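Local coordinates for lysozyme (Meretrix lusoria, PDB 3AB6), which hydrolyses the beta-1,4 linkages of bacterial peptidoglycan and of chitin-type oligosaccharides, and so lyses Gram-positive bacteria, at residues R22-K27 and Y37-E42; F89-N94 and S104-W109. All coordinates share one frame; numbering follows the deposited sequence.

Overall arrangement
The two contacts illustrate how a small lysozyme builds a sugar site from separate parts of its fold. Contact 1 is a surface contact in the small antiparallel sheet region, where the loop entering strand 26-29 meets the segment around strand 40-41. Contact 2 is partly buried and packs helix 86-95 against the start of helix 106-112. The first relies on an aromatic face laid on main chain and on one amide; the second on stacking, an arginine–threonine bond and apolar packing. They touch where Phe38 O meets His93 NE2, at 2.9 Å in a probable hydrogen bond, and both reach the same N-acetylglucosamine, gripping its acetamido group from different elements.

Contact 1. Residues R22-K27 and Y37-E42; sequences RNVGCK and YFQIKE. With NAG (2-acetamido-2-deoxy-beta-D-glucopyranose), chain B.
Tyr37 spreads one face of its ring under the backbone of Arg22 and Asn23, so the aromatic group meets peptide rather than another side chain. Arg22 C stands 3.5 Å above the ring plane, displaced toward the rim, and Asn23 N approaches Tyr37 CZ at 3.6 Å. Asn23 CB then extends the cover over Tyr37 CE1. The covering main chain is itself bent into an inverse gamma turn centred on Asn23, and Arg22 O receives a CA-H...O contact from Tyr37 CA.

Gln39 brings the chain back to the first segment. Its side chain bends at chi2 (-67°), which carries the amide to the carbonyl of Gly25: Gln39 NE2 donates to Gly25 O over 3.2 Å, the acceptor lying in the amide plane and the N-H...O angle a bent 142°. The same NE2 also bonds to Gly36 O, so two backbone carbonyls fix the amide. Val24 CG2 packs against NE2 at 3.5 Å, crossing the glutamine at about a right angle, while Lys27 CB faces Gln39 OE1. In the backbone, Gln39 and Ile40 oppose Cys35 as a G1 beta bulge.

Lys41, a substrate-binding residue, leads to the sugar. Its backbone N donates to O7 of the N-acetylglucosamine at 2.8 Å, and its CE lies 3.4 Å from the sugar's O1. The bend about the CD-CE bond (chi4 -62°) turns NZ to Ser32 OG, Ser34 OG and Asp29 O. The lysine thus divides its labour: NZ, probably as an ammonium, is taken up by three oxygens of the hairpin formed by strands 26-29 and 32-35, whereas the main-chain N-H reads the acetamido carbonyl. Gln39 NE2, beside the predicted proton donor Glu18, is given to two backbone oxygens.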
ATOM      1  N   ARG A  22      10.741  -2.923  -6.047  1.00 13.46           N
ATOM      2  CA  ARG A  22      11.856  -3.849  -5.962  1.00 15.90           C
ATOM      3  C   ARG A  22      11.821  -4.463  -4.566  1.00 14.74           C
ATOM      4  O   ARG A  22      11.231  -3.893  -3.644  1.00 14.02           O
ATOM      5  CB  ARG A  22      13.184  -3.105  -6.138  1.00 14.52           C
ATOM      6  CG  ARG A  22      13.298  -2.264  -7.400  1.00 18.66           C
ATOM      7  CD  ARG A  22      14.580  -1.439  -7.378  1.00 21.27           C
ATOM      8  NE  ARG A  22      14.746  -0.644  -8.593  1.00 30.05           N
ATOM      9  CZ  ARG A  22      15.777   0.161  -8.828  1.00 33.29           C
ATOM     10  NH1 ARG A  22      16.744   0.290  -7.930  1.00 34.64           N
ATOM     11  NH2 ARG A  22      15.842   0.837  -9.967  1.00 34.27           N
ATOM     12  N   ASN A  23      12.445  -5.625  -4.410  1.00 14.22           N
ATOM     13  CA  ASN A  23      12.496  -6.278  -3.107  1.00 13.85           C
ATOM     14  C   ASN A  23      13.648  -5.625  -2.342  1.00 13.90           C
ATOM     15  O   ASN A  23      14.753  -6.167  -2.272  1.00 13.05           O
ATOM     16  CB  ASN A  23      12.732  -7.783  -3.285  1.00 15.11           C
ATOM     17  CG  ASN A  23      12.845  -8.515  -1.966  1.00 14.72           C
ATOM     18  OD1 ASN A  23      12.299  -8.081  -0.951  1.00 19.83           O
ATOM     19  ND2 ASN A  23      13.543  -9.643  -1.977  1.00 21.13           N
ATOM     20  N   VAL A  24      13.368  -4.455  -1.771  1.00 13.45           N
ATOM     21  CA  VAL A  24      14.365  -3.660  -1.051  1.00 13.72           C
ATOM     22  C   VAL A  24      14.652  -4.021   0.405  1.00 13.51           C
ATOM     23  O   VAL A  24      15.511  -3.401   1.042  1.00 13.47           O
ATOM     24  CB  VAL A  24      13.985  -2.168  -1.085  1.00 13.19           C
ATOM     25  CG1 VAL A  24      13.822  -1.713  -2.526  1.00 15.22           C
ATOM     26  CG2 VAL A  24      12.700  -1.938  -0.302  1.00 13.19           C
ATOM     27  N   GLY A  25      13.944  -5.009   0.938  1.00 12.88           N
ATOM     28  CA  GLY A  25      14.161  -5.389   2.321  1.00 14.04           C
ATOM     29  C   GLY A  25      13.378  -4.494   3.264  1.00 13.97           C
ATOM     30  O   GLY A  25      12.413  -3.841   2.856  1.00 13.87           O
ATOM     31  N   CYS A  26      13.797  -4.442   4.522  1.00 14.46           N
ATOM     32  CA  CYS A  26      13.096  -3.637   5.511  1.00 15.34           C
ATOM     33  C   CYS A  26      13.806  -2.346   5.912  1.00 16.90           C
ATOM     34  O   CYS A  26      15.024  -2.203   5.769  1.00 16.35           O
ATOM     35  CB  CYS A  26      12.834  -4.459   6.768  1.00 15.33           C
ATOM     36  SG  CYS A  26      12.073  -6.102   6.545  1.00 17.68           S
ATOM     37  N   LYS A  27      13.016  -1.415   6.435  1.00 17.00           N
ATOM     38  CA  LYS A  27      13.505  -0.118   6.887  1.00 18.52           C
ATOM     39  C   LYS A  27      12.721   0.256   8.140  1.00 17.62           C
ATOM     40  O   LYS A  27      11.522  -0.008   8.224  1.00 16.28           O
ATOM     41  CB  LYS A  27      13.263   0.946   5.811  1.00 17.66           C
ATOM     42  CG  LYS A  27      13.760   2.334   6.185  1.00 20.22           C
ATOM     43  CD  LYS A  27      13.185   3.427   5.285  1.00 21.55           C
ATOM     44  CE  LYS A  27      11.704   3.659   5.572  1.00 25.59           C
ATOM     45  NZ  LYS A  27      11.121   4.791   4.785  1.00 20.84           N
ATOM     46  N   TYR A  37       8.462  -4.786  -1.380  1.00  8.67           N
ATOM     47  CA  TYR A  37       7.885  -4.031  -2.484  1.00  9.03           C
ATOM     48  C   TYR A  37       6.940  -2.913  -2.088  1.00  8.05           C
ATOM     49  O   TYR A  37       7.017  -1.808  -2.620  1.00  8.11           O
ATOM     50  CB  TYR A  37       7.146  -4.968  -3.448  1.00  9.13           C
ATOM     51  CG  TYR A  37       8.047  -5.869  -4.262  1.00  8.48           C
ATOM     52  CD1 TYR A  37       8.486  -7.090  -3.758  1.00  9.77           C
ATOM     53  CD2 TYR A  37       8.473  -5.489  -5.533  1.00 11.76           C
ATOM     54  CE1 TYR A  37       9.330  -7.916  -4.501  1.00 12.42           C
ATOM     55  CE2 TYR A  37       9.316  -6.302  -6.288  1.00 12.02           C
ATOM     56  CZ  TYR A  37       9.740  -7.514  -5.766  1.00 13.40           C
ATOM     57  OH  TYR A  37      10.567  -8.323  -6.516  1.00 11.96           O
ATOM     58  N   PHE A  38       6.046  -3.204  -1.154  1.00  7.89           N
ATOM     59  CA  PHE A  38       5.072  -2.218  -0.724  1.00  8.11           C
ATOM     60  C   PHE A  38       5.334  -1.625   0.655  1.00  9.23           C
ATOM     61  O   PHE A  38       4.496  -0.897   1.182  1.00  9.28           O
ATOM     62  CB  PHE A  38       3.663  -2.822  -0.784  1.00  8.33           C
ATOM     63  CG  PHE A  38       3.137  -3.000  -2.190  1.00  7.61           C
ATOM     64  CD1 PHE A  38       3.501  -4.107  -2.959  1.00  7.31           C
ATOM     65  CD2 PHE A  38       2.311  -2.036  -2.758  1.00  8.99           C
ATOM     66  CE1 PHE A  38       3.050  -4.247  -4.277  1.00  7.72           C
ATOM     67  CE2 PHE A  38       1.854  -2.163  -4.072  1.00  9.51           C
ATOM     68  CZ  PHE A  38       2.223  -3.269  -4.835  1.00  7.84           C
ATOM     69  N   GLN A  39       6.498  -1.933   1.221  1.00  8.54           N
ATOM     70  CA  GLN A  39       6.884  -1.429   2.534  1.00  7.80           C
ATOM     71  C   GLN A  39       5.771  -1.632   3.555  1.00  7.45           C
ATOM     72  O   GLN A  39       5.317  -0.698   4.213  1.00  7.30           O
ATOM     73  CB  GLN A  39       7.268   0.048   2.421  1.00  7.54           C
ATOM     74  CG  GLN A  39       8.623   0.233   1.738  1.00  7.93           C
ATOM     75  CD  GLN A  39       9.753  -0.318   2.585  1.00 11.32           C
ATOM     76  OE1 GLN A  39      10.115   0.273   3.600  1.00 11.23           O
ATOM     77  NE2 GLN A  39      10.297  -1.470   2.190  1.00  9.74           N
ATOM     78  N   ILE A  40       5.349  -2.884   3.670  1.00  7.30           N
ATOM     79  CA  ILE A  40       4.287  -3.285   4.576  1.00  7.70           C
ATOM     80  C   ILE A  40       4.799  -3.547   5.984  1.00  7.77           C
ATOM     81  O   ILE A  40       5.828  -4.196   6.175  1.00  8.42           O
ATOM     82  CB  ILE A  40       3.592  -4.553   4.042  1.00  7.69           C
ATOM     83  CG1 ILE A  40       2.920  -4.233   2.707  1.00 10.29           C
ATOM     84  CG2 ILE A  40       2.571  -5.069   5.047  1.00 11.73           C
ATOM     85  CD1 ILE A  40       2.391  -5.450   1.981  1.00  9.49           C
ATOM     86  N   LYS A  41       4.085  -3.010   6.966  1.00  8.71           N
ATOM     87  CA  LYS A  41       4.449  -3.203   8.360  1.00  9.57           C
ATOM     88  C   LYS A  41       3.773  -4.476   8.847  1.00  9.93           C
ATOM     89  O   LYS A  41       2.855  -4.980   8.198  1.00 11.69           O
ATOM     90  CB  LYS A  41       4.005  -2.002   9.188  1.00  8.81           C
ATOM     91  CG  LYS A  41       4.748  -0.733   8.819  1.00  8.30           C
ATOM     92  CD  LYS A  41       4.368   0.424   9.728  1.00  6.99           C
ATOM     93  CE  LYS A  41       5.273   1.611   9.473  1.00  9.80           C
ATOM     94  NZ  LYS A  41       6.687   1.277   9.779  1.00 18.18           N
ATOM     95  N   GLU A  42       4.227  -5.004   9.978  1.00 11.00           N
ATOM     96  CA  GLU A  42       3.648  -6.235  10.496  1.00 11.24           C
ATOM     97  C   GLU A  42       2.162  -6.099  10.823  1.00  9.88           C
ATOM     98  O   GLU A  42       1.386  -7.015  10.570  1.00 10.95           O
ATOM     99  CB  GLU A  42       4.421  -6.708  11.735  1.00 12.33           C
ATOM    100  CG  GLU A  42       3.873  -7.991  12.347  1.00 14.60           C
ATOM    101  CD  GLU A  42       4.725  -8.508  13.490  1.00 20.59           C
ATOM    102  OE1 GLU A  42       5.154  -7.689  14.329  1.00 20.43           O
ATOM    103  OE2 GLU A  42       4.958  -9.733  13.552  1.00 21.12           O
TER
HETATM  104  C1  NAG B   1       2.016   2.967   7.519  1.00  8.25           C
HETATM  105  C2  NAG B   1       1.410   1.559   7.528  1.00  8.30           C
HETATM  106  C3  NAG B   1       0.057   1.608   8.257  1.00  7.14           C
HETATM  107  C4  NAG B   1       0.232   2.246   9.653  1.00 11.52           C
HETATM  108  C5  NAG B   1       0.936   3.600   9.512  1.00 10.57           C
HETATM  109  C6  NAG B   1       1.274   4.206  10.875  1.00 16.17           C
HETATM  110  C7  NAG B   1       1.785  -0.103   5.806  1.00  6.40           C
HETATM  111  C8  NAG B   1       1.769  -0.411   4.338  1.00  4.39           C
HETATM  112  N2  NAG B   1       1.254   1.072   6.159  1.00  5.34           N
HETATM  113  O1  NAG B   1       3.314   2.896   7.042  1.00 10.05           O
HETATM  114  O3  NAG B   1      -0.456   0.290   8.406  1.00 11.71           O
HETATM  115  O4  NAG B   1      -0.997   2.568  10.266  1.00  9.56           O
HETATM  116  O5  NAG B   1       2.153   3.378   8.868  1.00 12.14           O
HETATM  117  O6  NAG B   1       1.610   5.555  10.601  1.00 20.91           O
HETATM  118  O7  NAG B   1       2.341  -0.885   6.598  1.00  7.00           O

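Contact 2. Residues F89-N94 and S104-W109; sequences FAREHN and STIGYW. With NAG (2-acetamido-2-deoxy-beta-D-glucopyranose), chain B.
Asn94 and Tyr108 form the flat centre of this helix-to-helix contact. Asn94 CB sits over the centre of the phenol ring, 3.6 Å from the centroid, as a CH-pi contact, and the amide runs on past the CD2 rim, nearly parallel to the ring (planes 11° apart). In both residues CG is anti to the backbone N, and the side chains slide past each other in opposite directions, which lays the amide alongside the ring as an offset stack. Asn94 ND2 meets the Thr105 methyl, CG2, at 3.3 Å.

One turn earlier, Arg91 makes the polar bond: its NE donates to Thr105 OG1 over 2.8 Å at 171°, the hydroxyl lying at the edge of the guanidinium and in its plane. A bend at chi3 (64°) turns the guanidinium toward this hydroxyl, while Ile106 CG1 lies over one of its faces. Ala90 CB adds apolar packing against Trp109 CE3 at 3.8 Å, and reaches Tyr108 CE1 in the plane of that ring.

On the sugar side, N2 of the N-acetylglucosamine donates to His93 O at 2.8 Å, an almost straight bond, and its methyl, C8, lies over the imidazole face, 3.2 Å from His93 CE1.

A second shell fixes these groups. Thr105 OG1 also bonds to Gly99 O and Lys102 O, bracing the loop before helix 106-112, and Arg91 NH2, bonded to Lys102 O, joins that loop to helix 86-95. Tyr108 OH bonds to Glu18, the predicted proton donor. The imidazole of His93 is held at both nitrogens, ND1 by Tyr44 OH and NE2 by Phe38 O. Backbone and ring together therefore recognise the N-acetyl group: the carbonyl takes the amide N-H, the held imidazole bears the methyl, and the stacked Tyr108 links the same helix pair to Glu18.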
ATOM      1  N   PHE A  89      -6.942   4.738  -1.865  1.00  9.51           N
ATOM      2  CA  PHE A  89      -6.166   3.541  -1.546  1.00 10.06           C
ATOM      3  C   PHE A  89      -4.728   3.891  -1.168  1.00  9.14           C
ATOM      4  O   PHE A  89      -4.171   3.333  -0.221  1.00  9.10           O
ATOM      5  CB  PHE A  89      -6.170   2.580  -2.743  1.00 10.35           C
ATOM      6  CG  PHE A  89      -7.545   2.105  -3.142  1.00  9.45           C
ATOM      7  CD1 PHE A  89      -7.869   1.936  -4.483  1.00  9.45           C
ATOM      8  CD2 PHE A  89      -8.508   1.811  -2.180  1.00 10.15           C
ATOM      9  CE1 PHE A  89      -9.133   1.488  -4.866  1.00  9.19           C
ATOM     10  CE2 PHE A  89      -9.775   1.360  -2.551  1.00 10.97           C
ATOM     11  CZ  PHE A  89     -10.087   1.200  -3.897  1.00 12.52           C
ATOM     12  N   ALA A  90      -4.124   4.810  -1.916  1.00  8.86           N
ATOM     13  CA  ALA A  90      -2.748   5.225  -1.645  1.00  9.32           C
ATOM     14  C   ALA A  90      -2.651   5.865  -0.263  1.00  9.44           C
ATOM     15  O   ALA A  90      -1.721   5.594   0.501  1.00  7.28           O
ATOM     16  CB  ALA A  90      -2.278   6.217  -2.718  1.00  8.95           C
ATOM     17  N   ARG A  91      -3.614   6.718   0.060  1.00  9.88           N
ATOM     18  CA  ARG A  91      -3.606   7.382   1.353  1.00 10.18           C
ATOM     19  C   ARG A  91      -3.854   6.388   2.480  1.00 10.26           C
ATOM     20  O   ARG A  91      -3.261   6.500   3.551  1.00 11.19           O
ATOM     21  CB  ARG A  91      -4.632   8.517   1.362  1.00  9.66           C
ATOM     22  CG  ARG A  91      -4.251   9.633   0.396  1.00 10.19           C
ATOM     23  CD  ARG A  91      -5.211  10.803   0.455  1.00 10.98           C
ATOM     24  NE  ARG A  91      -5.181  11.450   1.761  1.00 14.84           N
ATOM     25  CZ  ARG A  91      -5.929  12.493   2.102  1.00 14.93           C
ATOM     26  NH1 ARG A  91      -6.778  13.020   1.230  1.00 15.70           N
ATOM     27  NH2 ARG A  91      -5.823  13.012   3.316  1.00 15.22           N
ATOM     28  N   GLU A  92      -4.713   5.401   2.238  1.00 10.13           N
ATOM     29  CA  GLU A  92      -4.977   4.386   3.249  1.00 11.07           C
ATOM     30  C   GLU A  92      -3.691   3.610   3.490  1.00 10.05           C
ATOM     31  O   GLU A  92      -3.322   3.327   4.625  1.00 10.69           O
ATOM     32  CB  GLU A  92      -6.057   3.414   2.770  1.00 12.22           C
ATOM     33  CG  GLU A  92      -7.461   3.963   2.862  1.00 13.74           C
ATOM     34  CD  GLU A  92      -7.964   4.013   4.291  1.00 14.90           C
ATOM     35  OE1 GLU A  92      -8.363   2.955   4.823  1.00 15.24           O
ATOM     36  OE2 GLU A  92      -7.950   5.109   4.883  1.00 11.94           O
ATOM     37  N   HIS A  93      -3.010   3.275   2.399  1.00  9.26           N
ATOM     38  CA  HIS A  93      -1.774   2.515   2.484  1.00  9.20           C
ATOM     39  C   HIS A  93      -0.736   3.224   3.343  1.00 10.45           C
ATOM     40  O   HIS A  93      -0.104   2.610   4.195  1.00  9.28           O
ATOM     41  CB  HIS A  93      -1.197   2.274   1.086  1.00  9.78           C
ATOM     42  CG  HIS A  93      -0.071   1.292   1.066  1.00  7.86           C
ATOM     43  ND1 HIS A  93      -0.256  -0.057   1.289  1.00  9.24           N
ATOM     44  CD2 HIS A  93       1.259   1.463   0.878  1.00  9.05           C
ATOM     45  CE1 HIS A  93       0.913  -0.672   1.242  1.00  8.08           C
ATOM     46  NE2 HIS A  93       1.848   0.228   0.994  1.00  8.04           N
ATOM     47  N   ASN A  94      -0.580   4.524   3.129  1.00 10.38           N
ATOM     48  CA  ASN A  94       0.408   5.296   3.868  1.00 11.35           C
ATOM     49  C   ASN A  94       0.000   5.665   5.286  1.00 11.27           C
ATOM     50  O   ASN A  94       0.855   5.789   6.162  1.00 11.40           O
ATOM     51  CB  ASN A  94       0.747   6.576   3.099  1.00 10.76           C
ATOM     52  CG  ASN A  94       1.812   7.411   3.791  1.00 13.18           C
ATOM     53  OD1 ASN A  94       2.940   6.959   3.990  1.00 18.21           O
ATOM     54  ND2 ASN A  94       1.457   8.636   4.158  1.00  8.32           N
ATOM     55  N   SER A 104      -1.959  14.089   6.971  1.00 18.37           N
ATOM     56  CA  SER A 104      -0.602  13.583   6.857  1.00 20.40           C
ATOM     57  C   SER A 104      -0.307  12.929   5.508  1.00 19.41           C
ATOM     58  O   SER A 104       0.769  13.111   4.940  1.00 21.09           O
ATOM     59  CB  SER A 104      -0.346  12.561   7.964  1.00 21.35           C
ATOM     60  OG  SER A 104       0.844  11.839   7.712  1.00 25.86           O
ATOM     61  N   THR A 105      -1.273  12.173   4.999  1.00 17.10           N
ATOM     62  CA  THR A 105      -1.111  11.455   3.739  1.00 14.08           C
ATOM     63  C   THR A 105      -1.319  12.262   2.458  1.00 12.99           C
ATOM     64  O   THR A 105      -1.212  11.719   1.358  1.00 13.19           O
ATOM     65  CB  THR A 105      -2.037  10.235   3.695  1.00 14.50           C
ATOM     66  OG1 THR A 105      -3.397  10.667   3.793  1.00  9.75           O
ATOM     67  CG2 THR A 105      -1.725   9.291   4.851  1.00 14.72           C
ATOM     68  N   ILE A 106      -1.624  13.548   2.589  1.00 12.93           N
ATOM     69  CA  ILE A 106      -1.810  14.392   1.413  1.00 11.78           C
ATOM     70  C   ILE A 106      -0.480  14.485   0.665  1.00 11.26           C
ATOM     71  O   ILE A 106      -0.441  14.461  -0.565  1.00 11.69           O
ATOM     72  CB  ILE A 106      -2.267  15.816   1.812  1.00 12.10           C
ATOM     73  CG1 ILE A 106      -3.692  15.766   2.370  1.00 12.44           C
ATOM     74  CG2 ILE A 106      -2.170  16.755   0.608  1.00 10.16           C
ATOM     75  CD1 ILE A 106      -4.145  17.082   2.996  1.00 12.54           C
ATOM     76  N   GLY A 107       0.612  14.579   1.418  1.00 10.26           N
ATOM     77  CA  GLY A 107       1.924  14.678   0.804  1.00 11.23           C
ATOM     78  C   GLY A 107       2.299  13.420   0.045  1.00 11.63           C
ATOM     79  O   GLY A 107       2.877  13.484  -1.040  1.00 12.53           O
ATOM     80  N   TYR A 108       1.974  12.270   0.629  1.00 11.08           N
ATOM     81  CA  TYR A 108       2.261  10.982   0.015  1.00 10.97           C
ATOM     82  C   TYR A 108       1.613  10.901  -1.365  1.00 10.90           C
ATOM     83  O   TYR A 108       2.261  10.518  -2.340  1.00 10.97           O
ATOM     84  CB  TYR A 108       1.741   9.861   0.918  1.00 11.45           C
ATOM     85  CG  TYR A 108       1.964   8.470   0.377  1.00  9.79           C
ATOM     86  CD1 TYR A 108       1.030   7.869  -0.465  1.00 10.62           C
ATOM     87  CD2 TYR A 108       3.113   7.753   0.708  1.00 10.25           C
ATOM     88  CE1 TYR A 108       1.234   6.585  -0.961  1.00 10.24           C
ATOM     89  CE2 TYR A 108       3.328   6.471   0.216  1.00 10.41           C
ATOM     90  CZ  TYR A 108       2.385   5.892  -0.615  1.00 11.50           C
ATOM     91  OH  TYR A 108       2.586   4.615  -1.089  1.00 11.16           O
ATOM     92  N   TRP A 109       0.335  11.265  -1.443  1.00 11.12           N
ATOM     93  CA  TRP A 109      -0.398  11.243  -2.706  1.00 11.55           C
ATOM     94  C   TRP A 109       0.248  12.171  -3.735  1.00 12.57           C
ATOM     95  O   TRP A 109       0.435  11.792  -4.890  1.00 11.36           O
ATOM     96  CB  TRP A 109      -1.861  11.648  -2.471  1.00 12.20           C
ATOM     97  CG  TRP A 109      -2.715  11.699  -3.715  1.00 12.43           C
ATOM     98  CD1 TRP A 109      -3.504  12.738  -4.120  1.00 13.81           C
ATOM     99  CD2 TRP A 109      -2.872  10.668  -4.703  1.00 11.41           C
ATOM    100  NE1 TRP A 109      -4.141  12.422  -5.298  1.00 15.30           N
ATOM    101  CE2 TRP A 109      -3.771  11.158  -5.678  1.00 13.91           C
ATOM    102  CE3 TRP A 109      -2.340   9.379  -4.860  1.00 11.75           C
ATOM    103  CZ2 TRP A 109      -4.152  10.406  -6.796  1.00 14.01           C
ATOM    104  CZ3 TRP A 109      -2.720   8.630  -5.975  1.00 11.95           C
ATOM    105  CH2 TRP A 109      -3.617   9.148  -6.927  1.00 14.62           C
TER
HETATM  106  C1  NAG B   1       2.016   2.967   7.519  1.00  8.25           C
HETATM  107  C2  NAG B   1       1.410   1.559   7.528  1.00  8.30           C
HETATM  108  C3  NAG B   1       0.057   1.608   8.257  1.00  7.14           C
HETATM  109  C4  NAG B   1       0.232   2.246   9.653  1.00 11.52           C
HETATM  110  C5  NAG B   1       0.936   3.600   9.512  1.00 10.57           C
HETATM  111  C6  NAG B   1       1.274   4.206  10.875  1.00 16.17           C
HETATM  112  C7  NAG B   1       1.785  -0.103   5.806  1.00  6.40           C
HETATM  113  C8  NAG B   1       1.769  -0.411   4.338  1.00  4.39           C
HETATM  114  N2  NAG B   1       1.254   1.072   6.159  1.00  5.34           N
HETATM  115  O1  NAG B   1       3.314   2.896   7.042  1.00 10.05           O
HETATM  116  O3  NAG B   1      -0.456   0.290   8.406  1.00 11.71           O
HETATM  117  O4  NAG B   1      -0.997   2.568  10.266  1.00  9.56           O
HETATM  118  O5  NAG B   1       2.153   3.378   8.868  1.00 12.14           O
HETATM  119  O6  NAG B   1       1.610   5.555  10.601  1.00 20.91           O
HETATM  120  O7  NAG B   1       2.341  -0.885   6.598  1.00  7.00           O